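Long-range contact in GRMZM2G135359 pseudokinase (Zea mays, PDB 6CPY), which is probably a membrane-anchored receptor-like pseudokinase, whose kinase-fold domain, the part in this structure, may bind ATP: residues 147-159 with 177-189. Sequence-based numbering, arbitrary orientation. Where two conformers were deposited one is given.
Sequences RLRISMGIAYCLE and TVYLTDDFAAKVS
Helix 147-159 runs over the two-stranded antiparallel hairpin 178-188, its axis 7.5 Å from that of strand 186-188 and the two directions 34° apart, with the CA atoms of Ile150 and Ala186 the nearest pair, 4.9 Å apart. Gly153, with no side chain of its own, lets the Ala186 methyl sit close against the helix backbone, 3.7 Å from Ile150 O and touching Ile154 CG1. The ethyl branch of Ile150 reaches toward strand 178-180: with CG1 anti to the carbonyl carbon (chi1 -71°), the Ile150 and Leu180 side chains cross at about a right angle, Ile150 CD1 lying 3.8 Å from Leu180 CD2. Ile154 repeats the move one turn later, its CD1 lying 4.0 Å from Val178 CG1. Beyond it, Cys157 SG rests 3.9 Å from Val188 CB, and Leu158 CD1 meets CG2 of the same valine. The polar end is at the turn, where Arg149, its chain bent at chi2 and chi3, brings NH2 to Asp183 OD1 in a long, weak salt bridge of 3.5 Å, the carboxylate oxygen lying in the guanidinium plane. A water joins Arg149 O to Ala186 N. In protein kinases this helix and hairpin belong to the C-terminal lobe, the hairpin following the catalytic-loop region. Phe184 O is buried beside Ile150 CG1 with no polar partner, a cost the apolar packing has to outweigh, while the charged pair lies at the turn end, on partly or fully exposed residues.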
loop_
_atom_site.group_PDB
_atom_site.type_symbol
_atom_site.label_atom_id
_atom_site.label_comp_id
_atom_site.label_asym_id
_atom_site.label_seq_id
_atom_site.Cartn_x
_atom_site.Cartn_y
_atom_site.Cartn_z
ATOM N N ARG A 147 15.201 -5.628 -4.258
ATOM C CA ARG A 147 14.207 -6.420 -3.551
ATOM C C ARG A 147 14.309 -6.314 -2.028
ATOM O O ARG A 147 13.302 -6.292 -1.349
ATOM C CB ARG A 147 14.239 -7.864 -4.018
ATOM C CG ARG A 147 13.839 -7.967 -5.474
ATOM C CD ARG A 147 13.449 -9.362 -5.888
ATOM N NE ARG A 147 13.491 -9.463 -7.344
ATOM C CZ ARG A 147 12.914 -10.420 -8.061
ATOM N NH1 ARG A 147 12.204 -11.383 -7.490
ATOM N NH2 ARG A 147 13.071 -10.409 -9.372
ATOM N N LEU A 148 15.526 -6.258 -1.495
ATOM C CA LEU A 148 15.704 -6.075 -0.066
ATOM C C LEU A 148 15.254 -4.696 0.398
ATOM O O LEU A 148 14.619 -4.579 1.434
ATOM C CB LEU A 148 17.157 -6.353 0.345
ATOM C CG LEU A 148 17.367 -7.818 0.773
ATOM C CD1 LEU A 148 16.766 -8.831 -0.185
ATOM C CD2 LEU A 148 18.853 -8.078 0.976
ATOM N N ARG A 149 15.582 -3.669 -0.374
ATOM C CA ARG A 149 15.106 -2.320 -0.082
ATOM C C ARG A 149 13.588 -2.228 -0.054
ATOM O O ARG A 149 13.028 -1.590 0.806
ATOM C CB ARG A 149 15.630 -1.321 -1.107
ATOM C CG ARG A 149 17.099 -0.975 -0.975
ATOM C CD ARG A 149 17.301 0.509 -1.243
ATOM N NE ARG A 149 16.471 0.986 -2.343
ATOM C CZ ARG A 149 15.972 2.222 -2.453
ATOM N NH1 ARG A 149 16.193 3.153 -1.526
ATOM N NH2 ARG A 149 15.233 2.528 -3.504
ATOM N N ILE A 150 12.933 -2.866 -1.015
ATOM C CA ILE A 150 11.483 -2.879 -1.072
ATOM C C ILE A 150 10.917 -3.632 0.136
ATOM O O ILE A 150 10.031 -3.138 0.826
ATOM C CB ILE A 150 10.995 -3.497 -2.398
ATOM C CG1 ILE A 150 11.287 -2.521 -3.554
ATOM C CG2 ILE A 150 9.514 -3.863 -2.318
ATOM C CD1 ILE A 150 11.266 -3.174 -4.919
ATOM N N SER A 151 11.470 -4.807 0.413
ATOM C CA SER A 151 11.041 -5.600 1.568
ATOM C C SER A 151 11.148 -4.830 2.902
ATOM O O SER A 151 10.241 -4.889 3.740
ATOM C CB SER A 151 11.885 -6.903 1.639
ATOM O OG SER A 151 11.750 -7.689 0.459
ATOM N N MET A 152 12.254 -4.123 3.098
ATOM C CA MET A 152 12.479 -3.367 4.327
ATOM C C MET A 152 11.520 -2.189 4.402
ATOM O O MET A 152 10.876 -1.976 5.434
ATOM C CB MET A 152 13.924 -2.875 4.426
ATOM C CG MET A 152 14.334 -2.449 5.835
ATOM S SD MET A 152 14.329 -3.836 6.997
ATOM C CE MET A 152 14.584 -5.109 5.784
ATOM N N GLY A 153 11.410 -1.440 3.302
ATOM C CA GLY A 153 10.477 -0.311 3.220
ATOM C C GLY A 153 9.062 -0.680 3.616
ATOM O O GLY A 153 8.422 0.032 4.392
ATOM N N ILE A 154 8.571 -1.799 3.083
ATOM C CA ILE A 154 7.263 -2.330 3.453
ATOM C C ILE A 154 7.173 -2.603 4.953
ATOM O O ILE A 154 6.220 -2.174 5.618
ATOM C CB ILE A 154 6.900 -3.600 2.648
ATOM C CG1 ILE A 154 6.723 -3.272 1.162
ATOM C CG2 ILE A 154 5.615 -4.211 3.166
ATOM C CD1 ILE A 154 6.742 -4.481 0.261
ATOM N N ALA A 155 8.173 -3.299 5.499
ATOM C CA ALA A 155 8.169 -3.614 6.920
ATOM C C ALA A 155 8.133 -2.356 7.794
ATOM O O ALA A 155 7.369 -2.304 8.756
ATOM C CB ALA A 155 9.367 -4.479 7.283
ATOM N N TYR A 156 8.935 -1.349 7.455
ATOM C CA TYR A 156 8.971 -0.094 8.233
ATOM C C TYR A 156 7.627 0.635 8.191
ATOM O O TYR A 156 7.207 1.196 9.198
ATOM C CB TYR A 156 10.058 0.859 7.747
ATOM C CG TYR A 156 11.482 0.484 8.120
ATOM C CD1 TYR A 156 11.814 0.099 9.425
ATOM C CD2 TYR A 156 12.512 0.586 7.187
ATOM C CE1 TYR A 156 13.124 -0.227 9.764
ATOM C CE2 TYR A 156 13.828 0.283 7.524
ATOM C CZ TYR A 156 14.125 -0.139 8.806
ATOM O OH TYR A 156 15.430 -0.457 9.133
ATOM N N CYS A 157 6.968 0.621 7.034
ATOM C CA CYS A 157 5.627 1.214 6.911
ATOM C C CYS A 157 4.620 0.462 7.783
ATOM O O CYS A 157 3.887 1.067 8.591
ATOM C CB CYS A 157 5.157 1.201 5.454
ATOM S SG CYS A 157 3.547 1.995 5.226
ATOM N N LEU A 158 4.589 -0.858 7.642
ATOM C CA LEU A 158 3.634 -1.662 8.402
ATOM C C LEU A 158 3.842 -1.533 9.918
ATOM O O LEU A 158 2.864 -1.524 10.682
ATOM C CB LEU A 158 3.682 -3.131 7.971
ATOM C CG LEU A 158 2.833 -3.537 6.755
ATOM C CD1 LEU A 158 2.925 -2.550 5.611
ATOM C CD2 LEU A 158 3.223 -4.925 6.282
ATOM N N GLU A 159 5.100 -1.451 10.343
ATOM C CA GLU A 159 5.440 -1.250 11.759
ATOM C C GLU A 159 4.928 0.119 12.228
ATOM O O GLU A 159 4.376 0.252 13.328
ATOM C CB GLU A 159 6.954 -1.337 11.959
ATOM C CG GLU A 159 7.436 -1.132 13.397
ATOM C CD GLU A 159 8.951 -1.023 13.511
ATOM O OE1 GLU A 159 9.606 -0.514 12.571
ATOM O OE2 GLU A 159 9.495 -1.437 14.557
ATOM N N THR A 177 -0.885 -3.497 -4.241
ATOM C CA THR A 177 -1.073 -2.238 -3.521
ATOM C C THR A 177 0.212 -1.601 -3.028
ATOM O O THR A 177 0.163 -0.566 -2.360
ATOM C CB THR A 177 -2.079 -2.396 -2.366
ATOM O OG1 THR A 177 -1.521 -3.206 -1.321
ATOM C CG2 THR A 177 -3.346 -3.029 -2.886
ATOM N N VAL A 178 1.356 -2.199 -3.373
ATOM C CA VAL A 178 2.657 -1.603 -3.117
ATOM C C VAL A 178 3.154 -0.978 -4.407
ATOM O O VAL A 178 3.310 -1.670 -5.420
ATOM C CB VAL A 178 3.689 -2.649 -2.649
ATOM C CG1 VAL A 178 5.041 -1.996 -2.428
ATOM C CG2 VAL A 178 3.207 -3.338 -1.385
ATOM N N TYR A 179 3.390 0.325 -4.361
ATOM C CA TYR A 179 3.916 1.072 -5.494
ATOM C C TYR A 179 5.409 1.351 -5.302
ATOM O O TYR A 179 5.939 1.234 -4.199
ATOM C CB TYR A 179 3.132 2.374 -5.680
ATOM C CG TYR A 179 1.738 2.135 -6.221
ATOM C CD1 TYR A 179 0.708 1.716 -5.389
ATOM C CD2 TYR A 179 1.463 2.295 -7.576
ATOM C CE1 TYR A 179 -0.562 1.476 -5.890
ATOM C CE2 TYR A 179 0.196 2.066 -8.086
ATOM C CZ TYR A 179 -0.810 1.652 -7.244
ATOM O OH TYR A 179 -2.074 1.423 -7.761
ATOM N N LEU A 180 6.068 1.703 -6.395
ATOM C CA LEU A 180 7.515 1.893 -6.424
ATOM C C LEU A 180 7.871 3.306 -6.884
ATOM O O LEU A 180 7.377 3.759 -7.915
ATOM C CB LEU A 180 8.136 0.870 -7.376
ATOM C CG LEU A 180 7.831 -0.593 -7.041
ATOM C CD1 LEU A 180 8.464 -1.530 -8.052
ATOM C CD2 LEU A 180 8.320 -0.934 -5.638
ATOM N N THR A 181 8.736 3.966 -6.120
ATOM C CA THR A 181 9.204 5.327 -6.414
ATOM C C THR A 181 10.220 5.320 -7.552
ATOM O O THR A 181 10.590 4.258 -8.056
ATOM C CB THR A 181 9.884 5.982 -5.191
ATOM O OG1 THR A 181 11.130 5.322 -4.908
ATOM C CG2 THR A 181 8.987 5.937 -3.971
ATOM N N ASP A 182 10.677 6.512 -7.942
ATOM C CA ASP A 182 11.635 6.657 -9.047
ATOM C C ASP A 182 12.963 5.892 -8.878
ATOM O O ASP A 182 13.608 5.565 -9.881
ATOM C CB ASP A 182 11.901 8.143 -9.354
ATOM C CG ASP A 182 12.460 8.911 -8.166
ATOM O OD1 ASP A 182 12.616 8.334 -7.062
ATOM O OD2 ASP A 182 12.738 10.119 -8.343
ATOM N N ASP A 183 13.376 5.612 -7.634
ATOM C CA ASP A 183 14.540 4.735 -7.388
ATOM C C ASP A 183 14.149 3.412 -6.704
ATOM O O ASP A 183 14.943 2.795 -5.970
ATOM C CB ASP A 183 15.653 5.469 -6.626
ATOM C CG ASP A 183 15.218 5.970 -5.277
ATOM O OD1 ASP A 183 14.138 5.563 -4.787
ATOM O OD2 ASP A 183 15.975 6.781 -4.699
ATOM N N PHE A 184 12.920 2.989 -6.983
ATOM C CA PHE A 184 12.382 1.692 -6.583
ATOM C C PHE A 184 12.284 1.478 -5.077
ATOM O O PHE A 184 12.415 0.357 -4.600
ATOM C CB PHE A 184 13.149 0.568 -7.282
ATOM C CG PHE A 184 13.013 0.617 -8.768
ATOM C CD1 PHE A 184 11.945 -0.002 -9.394
ATOM C CD2 PHE A 184 13.906 1.355 -9.536
ATOM C CE1 PHE A 184 11.792 0.066 -10.765
ATOM C CE2 PHE A 184 13.756 1.435 -10.913
ATOM C CZ PHE A 184 12.698 0.783 -11.527
ATOM N N ALA A 185 12.045 2.547 -4.325
ATOM C CA ALA A 185 11.666 2.401 -2.928
ATOM C C ALA A 185 10.182 2.032 -2.851
ATOM O O ALA A 185 9.396 2.366 -3.745
ATOM C CB ALA A 185 11.939 3.678 -2.154
ATOM N N ALA A 186 9.799 1.352 -1.778
ATOM C CA ALA A 186 8.422 0.932 -1.593
ATOM C C ALA A 186 7.542 2.074 -1.095
ATOM O O ALA A 186 7.943 2.822 -0.217
ATOM C CB ALA A 186 8.350 -0.217 -0.601
ATOM N N LYS A 187 6.336 2.166 -1.651
ATOM C CA LYS A 187 5.247 2.935 -1.061
ATOM C C LYS A 187 3.991 2.082 -0.973
ATOM O O LYS A 187 3.339 1.781 -1.987
ATOM C CB LYS A 187 5.006 4.244 -1.836
ATOM C CG LYS A 187 5.925 5.370 -1.368
ATOM C CD LYS A 187 5.561 6.726 -1.965
ATOM C CE LYS A 187 6.536 7.798 -1.531
ATOM N NZ LYS A 187 6.362 8.214 -0.114
ATOM N N VAL A 188 3.673 1.654 0.246
ATOM C CA VAL A 188 2.453 0.908 0.508
ATOM C C VAL A 188 1.290 1.888 0.356
ATOM O O VAL A 188 1.392 3.035 0.789
ATOM C CB VAL A 188 2.429 0.307 1.918
ATOM C CG1 VAL A 188 1.134 -0.458 2.159
ATOM C CG2 VAL A 188 3.644 -0.597 2.131
ATOM N N SER A 189 0.205 1.438 -0.262
ATOM C CA SER A 189 -0.917 2.343 -0.557
ATOM C C SER A 189 -2.227 1.903 0.057
ATOM O O SER A 189 -2.418 0.732 0.415
ATOM C CB SER A 189 -1.099 2.499 -2.056
ATOM O OG SER A 189 -1.613 1.322 -2.638
HETATM O O HOH W 1 11.806 0.725 0.179
#